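PDB 4HWV: pectate lyase/Amb allergen from Acidovorax citrulli, which probably cleaves pectate, a plant cell-wall polysaccharide, by calcium-dependent beta-elimination. Local coordinates for residues 52-57 with 62-67; 123-128 with 209-214; 160-165 with 185-190; 367-372 with 377-382; 381-386 with 469-474. All coordinates share one frame; numbering follows the deposited sequence.

The five contacts follow the chain around a right-handed parallel beta-helix. Helix 50-57 of interaction 1 lies at one end of the beta-helix, consistent with the N-terminal cap of pectate lyases. Interaction 3, centred 14 Å away, touches it: L57 and I54 pack on I161 of strand 160-163. In sequence, interaction 3 is nested inside the long loop closed by interaction 2, although their centres lie 30 Å apart. Interaction 2 joins a helix to a hairpin in an excursion outside the coils. Interactions 4 and 5 come last, sharing N381, N382 and strand 376-387, with centres 15 Å apart. Interactions 1 and 3 lie on one side of the chain's centre, 4 and 5 on the other.

Interaction 1 (52-57 with 62-67); sequences ELIQAL and AVIAPD
Q55 grips A62 with both ends of its side-chain amide. OE1 of Q55 accepts from A62 N at 3.1 Å, a bent bond of 137°. NE2 of Q55 donates to A62 O at 3.0 Å and is much straighter, at 170°. That oxygen lies in the plane of the Q55 amide, while NE2 stands above the plane of the A62 carbonyl. The bend at chi2 (-58°) brings the amide alongside the A62 backbone. The pair of bonds fixes the amide's rotation. It also satisfies the backbone N and O of A62 at once.

Tight apolar packing lies beside this grip. I54 CG2 meets A62 CB at 3.6 Å and I64 CD1 at 3.8 Å. I64 CD1 also comes against I54 CB. The two isoleucines meet at a slant, and I54 is buried. The other side is looser. Q55, A62 and I64 are all partly exposed, and V63, exposed, points its CB away from the helix.

Strand 63-64 pairs antiparallel with strand 70-71, and its segment meets helix 50-57 through A62 and I64. On the same helix, A56 packs on strands 44-47 and 79-83, L53 and L57 pack on I81, and I54 also touches I161 of strand 160-163.

Interaction 2 (123-128 with 209-214); sequences SDYLAA and FPQWDP
Y125 reaches from helix 118-129 to the backbone of W212, and it carries most of the buried surface. Its hydroxyl accepts a hydrogen bond from W212 N at 3.1 Å, with an angle of 158°. Y125 CG is anti to the backbone N (chi1 -164°), which carries the ring and its OH across to strand 211-213.

W212 is second in buried area. Its CB lies at the edge of the Y125 ring, near the ring plane, 4.0 Å from CE1. The two side chains cross at about a right angle. The indole continues past the tyrosine to W258, which it meets edge-to-face, and to W222, which it meets at an incline. Q211 adds a smaller patch: its CG is 3.7 Å from Y125 OH, and its CB points away from the helix.

E145 of helix 143-159 joins these residues. Its OE1 is hydrogen-bonded to Y125 OH and its OE2 to Q211 NE2. The tyrosine oxygen is therefore held by two partners in a buried setting.

Strand 211-213 pairs antiparallel with strand 221-223. The contact thus docks a small two-stranded sheet onto helices outside the coils, like the excursions that decorate the parallel beta-helix of pectate lyases.

Interaction 3 (160-165 with 185-190); sequences TISVPD and LGTPDA
V163 and L185 meet between neighbouring parallel strands of the beta-helix, 160-163 and 182-185. The two side chains lie side by side and point the same way. L185 CD2 does the touching, at 3.7 Å from V163 CB, and it reaches almost as close to V163 CG2. L185 CG stands anti to the carbonyl carbon (chi1 -48°), and from there CD2 turns toward the valine. Both residues are buried and also pack on I195 of strand 192-198.

V163 O and G186 N are 3.6 Å apart, and no hydrogen bond joins them. A water fills in: it donates to V163 O at 2.8 Å and accepts a weak bond from G186 N at 3.1 Å. It also binds S162 OG, though S162 has two conformers, so this third link is less certain.

In this four-stranded parallel sheet, 160-163 is an outermost strand and follows helix 143-159. Strand 182-185 sits between it and strand 229-234, whose I229 and V231 touch L185. The calcium ion, held by D227, D278 and D282, is about 12 Å from the L185 side chain.

G186 takes phi 88° and psi 153°, angles that suit glycine. The chain then enters a type I turn, T187 to A190. Within it T187 OG1 donates to D189 OD1 at 2.7 Å, meeting the oxygen from above the carboxylate plane.

Interaction 4 (367-372 with 377-382); sequences AGMTLG and VHAENN
The amide of N382 presents a face to the end of M369. CE of M369 lies over this face at the ND2 end, 3.9 Å from N382 ND2. The amide's polar atoms have other partners: OD1 accepts from N351 N, and ND2 donates to L348 O. These two bonds fix the amide's rotation. H378, the other flat group, faces away from 367-372. Its ring stacks on Y425, meets H347 at a steep angle, and has E380 OE1 at its edge, in plane. A weak bond runs from H378 NE2 to E380 OE2 at 3.1 Å.

M369 is extended beyond CG (chi2 178°), which carries its sulfur and methyl across to the other strand. Both SD and CE lie 3.9 Å from A379 CB. Further along, L371 CD1 meets V377 CG2 at 4.2 Å, a looser touch. No hydrogen bond joins the two segments. All five touching residues are buried, and V377, A379 and N382 point their CB atoms toward the 367-372 side. M369 also packs on Y353, and L371 and V377 both reach F424.

This is the interior of one coil of a parallel beta-helix. N381 takes left-handed backbone angles (51°, 47°) at the break in strand 376-387, after E380. N382, bonded to backbone atoms of the neighbouring coil, resembles the stacked asparagines of pectate lyase turns.

Interaction 5 (381-386 with 469-474); sequences NNVVSL and DLAARI
V383 and L470 point past each other in opposite directions, and their flanks do the packing. V383 CG2 lies 4.0 Å from L470 CD2 and 4.1 Å from L470 CB, so the valine methyl rests along the leucine's side. V383 CG2 is anti to its carbonyl carbon, and CG1 is anti to the backbone N (chi1 174°). The two methyls therefore spread over two helix residues: CG2 goes to L470, and CG1 faces A471 CB at a loose 4.5 Å.

L470 extends the other way. With CG opposite the backbone N (chi1 -174°), it carries CD2 toward N381, where CD2 comes 3.5 Å from N381 O. That is a touch and not a hydrogen bond. The oxygen has its polar partner in N350 ND2.

The helix begins here. D469 occupies the N-cap position, but its side chain makes no capping bond. The first turn is closed by R473 N to D469 O and I474 N to L470 O. Helix 470-477 lies on the outside of the beta-helix, over strand 376-387. A471 also touches Y352 of strand 345-356, so the helix spans two adjacent strands. E465, a few residues before the helix, accepts from N381 ND2 through its backbone O.

Between the two segments themselves the chemistry is mainly apolar. With no hydrogen bond across, the fit rests mainly on methyl contacts, while polar bonds such as that of N381 to E465 lie at its margin.

Interaction 1 (52-57 with 62-67)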
# COMPACT_ATOMS: atom_id res chain seq x y z
N GLU A 52 -8.80 -24.09 3.37
CA GLU A 52 -10.24 -24.22 3.59
C GLU A 52 -11.05 -23.78 2.38
O GLU A 52 -12.03 -24.42 2.01
CB GLU A 52 -10.67 -23.42 4.81
CG GLU A 52 -10.09 -23.97 6.13
CD GLU A 52 -10.48 -23.13 7.33
OE1 GLU A 52 -11.13 -22.09 7.16
OE2 GLU A 52 -10.15 -23.52 8.47
N LEU A 53 -10.61 -22.69 1.75
CA LEU A 53 -11.28 -22.21 0.54
C LEU A 53 -11.24 -23.29 -0.56
O LEU A 53 -12.27 -23.61 -1.18
CB LEU A 53 -10.61 -20.93 0.05
CG LEU A 53 -11.11 -20.43 -1.30
CD1 LEU A 53 -12.59 -20.07 -1.32
CD2 LEU A 53 -10.28 -19.21 -1.70
N ILE A 54 -10.06 -23.86 -0.80
CA ILE A 54 -9.93 -24.91 -1.80
C ILE A 54 -10.79 -26.14 -1.46
O ILE A 54 -11.48 -26.67 -2.32
CB ILE A 54 -8.45 -25.29 -2.01
CG1 ILE A 54 -7.72 -24.14 -2.69
CG2 ILE A 54 -8.32 -26.60 -2.82
CD1 ILE A 54 -6.20 -24.22 -2.58
N GLN A 55 -10.78 -26.59 -0.20
CA GLN A 55 -11.60 -27.74 0.13
C GLN A 55 -13.09 -27.46 -0.10
O GLN A 55 -13.84 -28.33 -0.55
CB GLN A 55 -11.38 -28.23 1.57
CG GLN A 55 -10.00 -28.82 1.84
CD GLN A 55 -9.64 -30.02 0.96
OE1 GLN A 55 -10.46 -30.57 0.22
NE2 GLN A 55 -8.37 -30.42 1.03
N ALA A 56 -13.54 -26.24 0.19
CA ALA A 56 -14.94 -25.90 -0.06
C ALA A 56 -15.25 -25.96 -1.56
O ALA A 56 -16.26 -26.53 -1.99
CB ALA A 56 -15.26 -24.53 0.52
N LEU A 57 -14.35 -25.40 -2.37
CA LEU A 57 -14.55 -25.41 -3.82
C LEU A 57 -14.51 -26.82 -4.40
O LEU A 57 -15.14 -27.09 -5.43
CB LEU A 57 -13.48 -24.54 -4.49
CG LEU A 57 -13.58 -23.04 -4.19
CD1 LEU A 57 -12.31 -22.33 -4.62
CD2 LEU A 57 -14.78 -22.39 -4.87
N ALA A 62 -9.96 -32.20 -2.41
CA ALA A 62 -8.65 -31.69 -2.80
C ALA A 62 -7.53 -32.34 -2.01
O ALA A 62 -7.68 -32.63 -0.82
CB ALA A 62 -8.58 -30.18 -2.65
N VAL A 63 -6.41 -32.59 -2.68
CA VAL A 63 -5.17 -32.89 -2.00
C VAL A 63 -4.25 -31.71 -2.28
O VAL A 63 -3.90 -31.43 -3.44
CB VAL A 63 -4.53 -34.21 -2.47
CG1 VAL A 63 -3.19 -34.42 -1.78
CG2 VAL A 63 -5.47 -35.38 -2.20
N ILE A 64 -3.91 -30.99 -1.22
CA ILE A 64 -3.09 -29.80 -1.33
C ILE A 64 -1.69 -30.17 -0.87
O ILE A 64 -1.47 -30.54 0.30
CB ILE A 64 -3.68 -28.65 -0.49
CG1 ILE A 64 -5.14 -28.44 -0.90
CG2 ILE A 64 -2.82 -27.38 -0.64
CD1 ILE A 64 -5.86 -27.37 -0.09
N ALA A 65 -0.75 -30.13 -1.81
CA ALA A 65 0.63 -30.55 -1.59
C ALA A 65 1.36 -29.59 -0.68
O ALA A 65 0.90 -28.47 -0.46
CB ALA A 65 1.34 -30.65 -2.95
N PRO A 66 2.53 -30.01 -0.16
CA PRO A 66 3.35 -29.07 0.62
C PRO A 66 3.59 -27.73 -0.09
O PRO A 66 3.55 -26.68 0.57
CB PRO A 66 4.65 -29.84 0.83
CG PRO A 66 4.17 -31.31 0.94
CD PRO A 66 3.07 -31.39 -0.12
N ASP A 67 3.78 -27.76 -1.40
CA ASP A 67 4.01 -26.51 -2.11
C ASP A 67 2.75 -25.69 -2.38
O ASP A 67 2.83 -24.56 -2.87
CB ASP A 67 4.85 -26.70 -3.39
CG ASP A 67 4.15 -27.49 -4.48
OD1 ASP A 67 2.93 -27.74 -4.41
OD2 ASP A 67 4.84 -27.84 -5.46

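Interaction 2 (123-128 with 209-214)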
# COMPACT_ATOMS: atom_id res chain seq x y z
N SER A 123 19.46 -10.73 -11.52
CA SER A 123 20.66 -10.12 -12.08
C SER A 123 20.96 -10.70 -13.47
O SER A 123 21.21 -9.94 -14.41
CB SER A 123 21.84 -10.33 -11.14
OG SER A 123 23.00 -9.70 -11.65
N ASP A 124 20.95 -12.03 -13.58
CA ASP A 124 21.20 -12.68 -14.89
C ASP A 124 20.14 -12.31 -15.92
O ASP A 124 20.45 -12.15 -17.10
CB ASP A 124 21.21 -14.20 -14.76
CG ASP A 124 22.54 -14.75 -14.28
OD1 ASP A 124 23.43 -13.97 -13.83
OD2 ASP A 124 22.69 -15.99 -14.34
N TYR A 125 18.89 -12.21 -15.49
CA TYR A 125 17.79 -11.91 -16.39
C TYR A 125 17.95 -10.51 -16.99
O TYR A 125 17.84 -10.32 -18.21
CB TYR A 125 16.46 -12.05 -15.62
CG TYR A 125 15.24 -12.13 -16.50
CD1 TYR A 125 14.57 -10.98 -16.89
CD2 TYR A 125 14.75 -13.37 -16.94
CE1 TYR A 125 13.45 -11.04 -17.71
CE2 TYR A 125 13.64 -13.44 -17.76
CZ TYR A 125 12.99 -12.27 -18.14
OH TYR A 125 11.88 -12.31 -18.96
N LEU A 126 18.24 -9.52 -16.14
CA LEU A 126 18.44 -8.16 -16.63
C LEU A 126 19.66 -8.09 -17.54
O LEU A 126 19.63 -7.42 -18.57
CB LEU A 126 18.56 -7.14 -15.47
CG LEU A 126 17.37 -7.10 -14.49
CD1 LEU A 126 17.51 -5.89 -13.56
CD2 LEU A 126 16.06 -7.07 -15.24
N ALA A 127 20.73 -8.79 -17.18
CA ALA A 127 21.96 -8.77 -17.99
C ALA A 127 21.72 -9.39 -19.37
O ALA A 127 22.26 -8.93 -20.40
CB ALA A 127 23.10 -9.48 -17.27
N ALA A 128 20.93 -10.46 -19.42
CA ALA A 128 20.69 -11.19 -20.67
C ALA A 128 19.72 -10.47 -21.59
O ALA A 128 19.90 -10.48 -22.81
CB ALA A 128 20.15 -12.60 -20.36
N PHE A 209 7.21 -12.77 -10.93
CA PHE A 209 8.09 -13.16 -12.04
C PHE A 209 7.58 -12.61 -13.37
O PHE A 209 7.33 -13.36 -14.32
CB PHE A 209 8.25 -14.69 -12.06
CG PHE A 209 8.88 -15.20 -10.80
CD1 PHE A 209 10.26 -15.07 -10.62
CD2 PHE A 209 8.12 -15.73 -9.77
CE1 PHE A 209 10.86 -15.46 -9.44
CE2 PHE A 209 8.72 -16.12 -8.58
CZ PHE A 209 10.09 -15.98 -8.41
N PRO A 210 7.45 -11.27 -13.47
CA PRO A 210 7.04 -10.69 -14.75
C PRO A 210 8.05 -11.01 -15.84
O PRO A 210 9.25 -11.16 -15.57
CB PRO A 210 7.01 -9.18 -14.46
CG PRO A 210 8.00 -9.03 -13.35
CD PRO A 210 7.84 -10.24 -12.49
N GLN A 211 7.56 -11.11 -17.07
CA GLN A 211 8.39 -11.44 -18.20
C GLN A 211 8.66 -10.18 -18.99
O GLN A 211 7.75 -9.39 -19.24
CB GLN A 211 7.67 -12.44 -19.10
CG GLN A 211 8.49 -12.88 -20.31
CD GLN A 211 7.61 -13.58 -21.33
OE1 GLN A 211 6.63 -13.00 -21.82
NE2 GLN A 211 7.94 -14.84 -21.64
N TRP A 212 9.91 -10.01 -19.42
CA TRP A 212 10.21 -8.96 -20.38
C TRP A 212 9.95 -9.48 -21.79
O TRP A 212 10.52 -10.50 -22.19
CB TRP A 212 11.66 -8.50 -20.24
CG TRP A 212 12.08 -7.51 -21.29
CD1 TRP A 212 12.97 -7.72 -22.30
CD2 TRP A 212 11.64 -6.14 -21.43
NE1 TRP A 212 13.10 -6.58 -23.07
CE2 TRP A 212 12.31 -5.60 -22.55
CE3 TRP A 212 10.75 -5.33 -20.71
CZ2 TRP A 212 12.10 -4.28 -22.98
CZ3 TRP A 212 10.54 -4.02 -21.14
CH2 TRP A 212 11.22 -3.51 -22.27
N ASP A 213 9.07 -8.83 -22.53
CA ASP A 213 8.84 -9.22 -23.92
C ASP A 213 9.39 -8.10 -24.79
O ASP A 213 8.74 -7.07 -24.94
CB ASP A 213 7.35 -9.42 -24.21
CG ASP A 213 7.10 -9.83 -25.66
OD1 ASP A 213 8.03 -9.83 -26.51
OD2 ASP A 213 5.94 -10.16 -25.97
N PRO A 214 10.59 -8.30 -25.37
CA PRO A 214 11.21 -7.26 -26.20
C PRO A 214 10.35 -6.81 -27.39
O PRO A 214 10.55 -5.71 -27.87
CB PRO A 214 12.49 -7.94 -26.74
CG PRO A 214 12.76 -9.07 -25.77
CD PRO A 214 11.41 -9.52 -25.27

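Interaction 3 (160-165 with 185-190)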
# COMPACT_ATOMS: atom_id res chain seq x y z
N THR A 160 -3.48 -19.25 -8.42
CA THR A 160 -4.69 -19.41 -9.24
C THR A 160 -5.61 -20.45 -8.61
O THR A 160 -5.17 -21.57 -8.33
CB THR A 160 -4.34 -19.86 -10.66
OG1 THR A 160 -3.37 -18.98 -11.21
CG2 THR A 160 -5.56 -19.81 -11.53
N ILE A 161 -6.88 -20.07 -8.41
CA ILE A 161 -7.84 -20.90 -7.70
C ILE A 161 -9.03 -21.18 -8.61
O ILE A 161 -9.71 -20.25 -9.06
CB ILE A 161 -8.34 -20.19 -6.42
CG1 ILE A 161 -7.18 -19.77 -5.51
CG2 ILE A 161 -9.35 -21.08 -5.69
CD1 ILE A 161 -6.38 -20.93 -4.91
N SER A 162 -9.28 -22.45 -8.91
CA SER A 162 -10.36 -22.84 -9.81
C SER A 162 -11.72 -22.77 -9.11
O SER A 162 -11.94 -23.38 -8.06
CB SER A 162 -10.10 -24.27 -10.30
OG SER A 162 -11.09 -24.65 -11.23
N VAL A 163 -12.65 -22.03 -9.71
CA VAL A 163 -14.01 -21.92 -9.17
C VAL A 163 -14.99 -22.69 -10.05
O VAL A 163 -15.10 -22.43 -11.24
CB VAL A 163 -14.46 -20.44 -9.07
CG1 VAL A 163 -15.86 -20.34 -8.49
CG2 VAL A 163 -13.47 -19.65 -8.21
N PRO A 164 -15.69 -23.68 -9.47
CA PRO A 164 -16.59 -24.53 -10.25
C PRO A 164 -18.02 -23.98 -10.35
O PRO A 164 -18.34 -22.93 -9.80
CB PRO A 164 -16.59 -25.83 -9.44
CG PRO A 164 -16.55 -25.33 -8.01
CD PRO A 164 -15.60 -24.12 -8.06
N ASP A 165 -18.88 -24.72 -11.05
CA ASP A 165 -20.27 -24.34 -11.25
C ASP A 165 -21.00 -24.11 -9.94
O ASP A 165 -20.70 -24.73 -8.92
CB ASP A 165 -21.04 -25.45 -11.98
CG ASP A 165 -20.37 -25.85 -13.28
OD1 ASP A 165 -19.28 -26.46 -13.22
OD2 ASP A 165 -20.92 -25.56 -14.35
N LEU A 185 -12.53 -18.52 -13.21
CA LEU A 185 -13.91 -18.97 -13.39
C LEU A 185 -14.00 -19.89 -14.59
O LEU A 185 -14.19 -19.44 -15.74
CB LEU A 185 -14.90 -17.80 -13.46
CG LEU A 185 -14.77 -16.73 -12.36
CD1 LEU A 185 -15.99 -15.81 -12.37
CD2 LEU A 185 -14.55 -17.30 -10.96
N GLY A 186 -13.83 -21.18 -14.32
CA GLY A 186 -13.79 -22.19 -15.36
C GLY A 186 -12.37 -22.39 -15.90
O GLY A 186 -11.51 -21.49 -15.85
N THR A 187 -12.12 -23.58 -16.41
CA THR A 187 -10.84 -23.90 -17.02
C THR A 187 -11.14 -24.51 -18.40
O THR A 187 -12.27 -24.90 -18.68
CB THR A 187 -10.03 -24.90 -16.15
OG1 THR A 187 -10.78 -26.11 -16.01
CG2 THR A 187 -9.74 -24.34 -14.78
N PRO A 188 -10.12 -24.59 -19.28
CA PRO A 188 -10.43 -25.07 -20.63
C PRO A 188 -10.95 -26.49 -20.65
O PRO A 188 -11.79 -26.80 -21.50
CB PRO A 188 -9.09 -24.99 -21.37
CG PRO A 188 -8.07 -24.61 -20.37
CD PRO A 188 -8.76 -24.03 -19.18
N ASP A 189 -10.48 -27.32 -19.74
CA ASP A 189 -10.94 -28.70 -19.66
C ASP A 189 -12.32 -28.84 -19.03
O ASP A 189 -12.97 -29.87 -19.18
CB ASP A 189 -9.93 -29.55 -18.88
CG ASP A 189 -9.72 -29.04 -17.47
OD1 ASP A 189 -9.30 -27.88 -17.33
OD2 ASP A 189 -10.00 -29.81 -16.52
N ALA A 190 -12.76 -27.82 -18.29
CA ALA A 190 -14.01 -27.89 -17.56
C ALA A 190 -14.64 -26.51 -17.40
O ALA A 190 -14.51 -25.87 -16.35
CB ALA A 190 -13.80 -28.55 -16.18
O HOH W 1 -13.08 -23.68 -12.70

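Interaction 4 (367-372 with 377-382)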
# COMPACT_ATOMS: atom_id res chain seq x y z
N ALA A 367 -6.89 6.39 -20.43
CA ALA A 367 -8.05 6.15 -21.31
C ALA A 367 -9.20 5.64 -20.47
O ALA A 367 -8.98 5.04 -19.40
CB ALA A 367 -7.70 5.13 -22.40
N GLY A 368 -10.40 5.85 -20.98
CA GLY A 368 -11.61 5.38 -20.34
C GLY A 368 -12.13 4.13 -21.01
O GLY A 368 -11.58 3.03 -20.83
N MET A 369 -13.20 4.29 -21.79
CA MET A 369 -13.80 3.21 -22.56
C MET A 369 -13.11 3.12 -23.91
O MET A 369 -12.89 4.14 -24.56
CB MET A 369 -15.27 3.52 -22.84
CG MET A 369 -16.10 3.77 -21.63
SD MET A 369 -17.76 4.17 -22.18
CE MET A 369 -18.32 4.90 -20.64
N THR A 370 -12.78 1.91 -24.33
CA THR A 370 -12.21 1.72 -25.67
C THR A 370 -13.10 0.79 -26.48
O THR A 370 -13.37 -0.35 -26.08
CB THR A 370 -10.80 1.12 -25.60
OG1 THR A 370 -9.94 2.03 -24.92
CG2 THR A 370 -10.26 0.85 -27.00
N LEU A 371 -13.59 1.30 -27.61
CA LEU A 371 -14.22 0.45 -28.61
C LEU A 371 -13.12 -0.28 -29.36
O LEU A 371 -12.49 0.29 -30.25
CB LEU A 371 -15.06 1.28 -29.59
CG LEU A 371 -15.66 0.51 -30.78
CD1 LEU A 371 -16.56 -0.61 -30.32
CD2 LEU A 371 -16.41 1.47 -31.71
N GLY A 372 -12.87 -1.53 -28.98
CA GLY A 372 -11.95 -2.37 -29.70
C GLY A 372 -12.63 -3.19 -30.77
O GLY A 372 -13.80 -2.99 -31.11
N VAL A 377 -20.45 -1.32 -27.80
CA VAL A 377 -20.48 -0.65 -26.51
C VAL A 377 -21.70 0.25 -26.41
O VAL A 377 -22.02 1.00 -27.33
CB VAL A 377 -19.18 0.17 -26.30
CG1 VAL A 377 -19.25 0.96 -25.01
CG2 VAL A 377 -17.97 -0.75 -26.32
N HIS A 378 -22.40 0.15 -25.28
CA HIS A 378 -23.60 0.96 -25.05
C HIS A 378 -23.43 1.61 -23.68
O HIS A 378 -23.44 0.92 -22.66
CB HIS A 378 -24.84 0.05 -25.06
CG HIS A 378 -26.14 0.77 -25.19
ND1 HIS A 378 -26.74 0.98 -26.41
CD2 HIS A 378 -26.97 1.30 -24.26
CE1 HIS A 378 -27.87 1.64 -26.23
NE2 HIS A 378 -28.04 1.83 -24.94
N ALA A 379 -23.26 2.93 -23.66
CA ALA A 379 -22.92 3.66 -22.43
C ALA A 379 -24.01 4.65 -22.08
O ALA A 379 -24.34 5.51 -22.89
CB ALA A 379 -21.60 4.40 -22.61
N GLU A 380 -24.57 4.55 -20.87
CA GLU A 380 -25.66 5.43 -20.47
C GLU A 380 -25.47 6.01 -19.08
O GLU A 380 -25.21 5.27 -18.12
CB GLU A 380 -27.00 4.69 -20.51
CG GLU A 380 -27.44 4.33 -21.93
CD GLU A 380 -28.56 3.31 -21.98
OE1 GLU A 380 -28.51 2.33 -21.23
OE2 GLU A 380 -29.48 3.50 -22.80
N ASN A 381 -25.65 7.33 -18.97
CA ASN A 381 -25.69 8.01 -17.68
C ASN A 381 -24.51 7.67 -16.76
O ASN A 381 -24.68 7.39 -15.57
CB ASN A 381 -27.04 7.79 -16.97
CG ASN A 381 -28.20 8.41 -17.74
OD1 ASN A 381 -28.11 8.66 -18.95
ND2 ASN A 381 -29.31 8.62 -17.04
N ASN A 382 -23.32 7.71 -17.34
CA ASN A 382 -22.09 7.59 -16.57
C ASN A 382 -21.59 8.99 -16.23
O ASN A 382 -21.70 9.91 -17.05
CB ASN A 382 -21.02 6.85 -17.37
CG ASN A 382 -21.42 5.41 -17.67
OD1 ASN A 382 -21.36 4.56 -16.79
ND2 ASN A 382 -21.85 5.14 -18.90

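Interaction 5 (381-386 with 469-474)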
# COMPACT_ATOMS: atom_id res chain seq x y z
N ASN A 381 -25.65 7.33 -18.97
CA ASN A 381 -25.69 8.01 -17.68
C ASN A 381 -24.51 7.67 -16.76
O ASN A 381 -24.68 7.39 -15.57
CB ASN A 381 -27.04 7.79 -16.97
CG ASN A 381 -28.20 8.41 -17.74
OD1 ASN A 381 -28.11 8.66 -18.95
ND2 ASN A 381 -29.31 8.62 -17.04
N ASN A 382 -23.32 7.71 -17.34
CA ASN A 382 -22.09 7.59 -16.57
C ASN A 382 -21.59 8.99 -16.23
O ASN A 382 -21.70 9.91 -17.05
CB ASN A 382 -21.02 6.85 -17.37
CG ASN A 382 -21.42 5.41 -17.67
OD1 ASN A 382 -21.36 4.56 -16.79
ND2 ASN A 382 -21.85 5.14 -18.90
N VAL A 383 -21.05 9.13 -15.02
CA VAL A 383 -20.44 10.38 -14.58
C VAL A 383 -18.94 10.23 -14.49
O VAL A 383 -18.46 9.24 -13.96
CB VAL A 383 -20.98 10.80 -13.21
CG1 VAL A 383 -20.24 12.04 -12.69
CG2 VAL A 383 -22.47 11.03 -13.28
N VAL A 384 -18.22 11.22 -15.02
CA VAL A 384 -16.78 11.23 -14.99
C VAL A 384 -16.29 12.51 -14.31
O VAL A 384 -16.64 13.62 -14.73
CB VAL A 384 -16.17 11.13 -16.43
CG1 VAL A 384 -14.64 11.09 -16.38
CG2 VAL A 384 -16.75 9.94 -17.17
N SER A 385 -15.51 12.34 -13.25
CA SER A 385 -14.78 13.44 -12.63
C SER A 385 -13.31 13.21 -12.93
O SER A 385 -12.70 12.29 -12.40
CB SER A 385 -14.97 13.43 -11.12
OG SER A 385 -14.11 14.39 -10.52
N LEU A 386 -12.75 14.04 -13.80
CA LEU A 386 -11.40 13.84 -14.29
C LEU A 386 -10.65 15.15 -14.15
O LEU A 386 -10.86 16.08 -14.94
CB LEU A 386 -11.44 13.33 -15.74
CG LEU A 386 -10.09 12.96 -16.36
CD1 LEU A 386 -9.31 12.03 -15.43
CD2 LEU A 386 -10.30 12.29 -17.69
N ASP A 469 -26.87 13.32 -8.83
CA ASP A 469 -26.33 12.97 -7.53
C ASP A 469 -25.59 11.64 -7.55
O ASP A 469 -25.29 11.07 -6.51
CB ASP A 469 -27.45 12.90 -6.48
CG ASP A 469 -28.08 14.23 -6.22
OD1 ASP A 469 -27.36 15.25 -6.29
OD2 ASP A 469 -29.29 14.27 -5.95
N LEU A 470 -25.29 11.14 -8.75
CA LEU A 470 -24.80 9.78 -8.88
C LEU A 470 -23.41 9.60 -8.26
O LEU A 470 -23.14 8.58 -7.63
CB LEU A 470 -24.81 9.35 -10.35
CG LEU A 470 -24.45 7.89 -10.58
CD1 LEU A 470 -25.56 6.96 -10.04
CD2 LEU A 470 -24.23 7.66 -12.07
N ALA A 471 -22.51 10.56 -8.44
CA ALA A 471 -21.18 10.44 -7.85
C ALA A 471 -21.25 10.27 -6.34
O ALA A 471 -20.61 9.39 -5.77
CB ALA A 471 -20.33 11.65 -8.21
N ALA A 472 -22.05 11.10 -5.68
CA ALA A 472 -22.21 11.02 -4.23
C ALA A 472 -22.87 9.71 -3.82
O ALA A 472 -22.44 9.08 -2.84
CB ALA A 472 -23.00 12.20 -3.69
N ARG A 473 -23.91 9.29 -4.56
CA ARG A 473 -24.62 8.04 -4.25
C ARG A 473 -23.65 6.87 -4.30
O ARG A 473 -23.55 6.08 -3.37
CB ARG A 473 -25.76 7.79 -5.24
CG ARG A 473 -27.01 8.67 -5.11
CD ARG A 473 -28.01 8.33 -6.23
NE ARG A 473 -29.24 9.12 -6.17
CZ ARG A 473 -30.24 9.02 -7.05
NH1 ARG A 473 -30.16 8.17 -8.07
N ILE A 474 -22.93 6.75 -5.42
CA ILE A 474 -22.01 5.64 -5.63
C ILE A 474 -20.87 5.64 -4.62
O ILE A 474 -20.54 4.60 -4.06
CB ILE A 474 -21.51 5.60 -7.08
CG1 ILE A 474 -22.65 5.12 -8.00
CG2 ILE A 474 -20.27 4.71 -7.21
CD1 ILE A 474 -22.30 5.06 -9.48